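Side-chain contact in uncharacterized protein (Pyrococcus furiosus, PDB 4XLZ), which probably removes an acetyl group from N,N'-diacetylchitobiose as a metal-dependent deacetylase of carbohydrate esterase family 14: residues V5-F8 and E9-F12. Sequence-based numbering, arbitrary orientation.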
loop_
_atom_site.group_PDB
_atom_site.type_symbol
_atom_site.label_atom_id
_atom_site.label_comp_id
_atom_site.label_asym_id
_atom_site.label_seq_id
_atom_site.Cartn_x
_atom_site.Cartn_y
_atom_site.Cartn_z
ATOM N N VAL A 5 1.015 46.182 19.590
ATOM C CA VAL A 5 -0.441 45.956 19.451
ATOM C C VAL A 5 -1.007 45.459 20.766
ATOM O O VAL A 5 -0.272 44.763 21.547
ATOM C CB VAL A 5 -0.682 44.925 18.305
ATOM C CG1 VAL A 5 -0.315 45.562 16.965
ATOM C CG2 VAL A 5 0.206 43.670 18.477
ATOM N N SER A 6 -2.278 45.770 21.018
ATOM C CA SER A 6 -2.854 45.478 22.298
ATOM C C SER A 6 -3.948 44.465 22.293
ATOM O O SER A 6 -4.377 44.081 23.386
ATOM C CB SER A 6 -3.549 46.818 22.790
ATOM O OG SER A 6 -2.494 47.515 23.313
ATOM N N THR A 7 -4.525 44.260 21.138
ATOM C CA THR A 7 -5.616 43.279 21.106
ATOM C C THR A 7 -5.369 42.306 19.939
ATOM O O THR A 7 -4.639 42.615 19.002
ATOM C CB THR A 7 -7.005 43.921 20.795
ATOM O OG1 THR A 7 -7.018 44.519 19.533
ATOM C CG2 THR A 7 -7.408 45.035 21.830
ATOM N N PHE A 8 -6.073 41.143 20.008
ATOM C CA PHE A 8 -5.833 40.169 18.936
ATOM C C PHE A 8 -6.338 40.783 17.657
ATOM O O PHE A 8 -5.751 40.625 16.583
ATOM C CB PHE A 8 -6.681 38.860 19.273
ATOM C CG PHE A 8 -6.851 37.997 18.040
ATOM C CD1 PHE A 8 -5.733 37.355 17.512
ATOM C CD2 PHE A 8 -8.075 37.924 17.371
ATOM C CE1 PHE A 8 -5.894 36.636 16.288
ATOM C CE2 PHE A 8 -8.254 37.229 16.156
ATOM C CZ PHE A 8 -7.132 36.558 15.640
ATOM N N GLU A 9 -7.505 41.476 17.703
ATOM C CA GLU A 9 -8.042 42.021 16.459
ATOM C C GLU A 9 -7.008 42.954 15.778
ATOM O O GLU A 9 -6.743 42.920 14.566
ATOM C CB GLU A 9 -9.370 42.778 16.737
ATOM C CG GLU A 9 -9.842 43.489 15.487
ATOM C CD GLU A 9 -11.278 44.071 15.699
ATOM O OE1 GLU A 9 -11.838 43.849 16.791
ATOM O OE2 GLU A 9 -11.798 44.763 14.809
ATOM N N GLU A 10 -6.368 43.801 16.601
ATOM C CA GLU A 10 -5.298 44.640 16.071
ATOM C C GLU A 10 -4.125 43.871 15.438
ATOM O O GLU A 10 -3.655 44.193 14.381
ATOM C CB GLU A 10 -4.802 45.556 17.260
ATOM C CG GLU A 10 -3.864 46.574 16.771
ATOM C CD GLU A 10 -3.328 47.534 17.879
ATOM O OE1 GLU A 10 -3.607 47.365 19.091
ATOM O OE2 GLU A 10 -2.597 48.457 17.443
ATOM N N ALA A 11 -3.632 42.851 16.168
ATOM C CA ALA A 11 -2.593 42.032 15.653
ATOM C C ALA A 11 -2.966 41.301 14.338
ATOM O O ALA A 11 -2.172 41.251 13.416
ATOM C CB ALA A 11 -2.182 41.019 16.726
ATOM N N PHE A 12 -4.153 40.691 14.346
ATOM C CA PHE A 12 -4.636 40.041 13.180
ATOM C C PHE A 12 -4.702 40.933 11.945
ATOM O O PHE A 12 -4.221 40.595 10.859
ATOM C CB PHE A 12 -6.062 39.468 13.526
ATOM C CG PHE A 12 -6.753 38.843 12.320
ATOM C CD1 PHE A 12 -6.515 37.470 12.012
ATOM C CD2 PHE A 12 -7.634 39.591 11.557
ATOM C CE1 PHE A 12 -7.212 36.870 10.920
ATOM C CE2 PHE A 12 -8.313 39.026 10.476
ATOM C CZ PHE A 12 -8.147 37.671 10.173
HETATM O O HOH W 1 -3.193 49.448 20.560
HETATM O O HOH W 2 -6.027 47.207 19.946
#
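Thr-7 caps helix 8-19, its side chain crossing that of Glu-10 at about a right angle. With chi1 at 62° its OG1 sits between the backbone N and carbonyl carbon, and accepts from Glu-10 N at 3.1 Å. Glu-10, its chain extended, reaches back to the loop before the helix, where Ser-6 N gives Glu-10 OE1 a bond of 2.8 Å that arrives from above the carboxylate plane, 51° out of it. Two waters also donate to OE1, one of them bridging to Thr-7 OG1. The stem of Glu-10 lies against Val-5, with Glu-10 CG 3.7 Å from Val-5 CG1. One turn on, Phe-12 CB stands over a face of the Phe-8 ring, 4.1 Å from its centroid in a CH-pi contact, while the two rings meet obliquely with planes at 45°. Phe-237 of the second subunit packs edge-to-face with Phe-8, and Glu-240 of that subunit accepts from Phe-8 N. An alanine at Phe-8 is likely to leave Phe-12 CB and that neighbouring ring without their aromatic partner, opening a gap at the interface. The three donors converging on OE1 are consistent with an ionised Glu-10, whose negative charge would probably interact favourably with the positive end of the helix dipole.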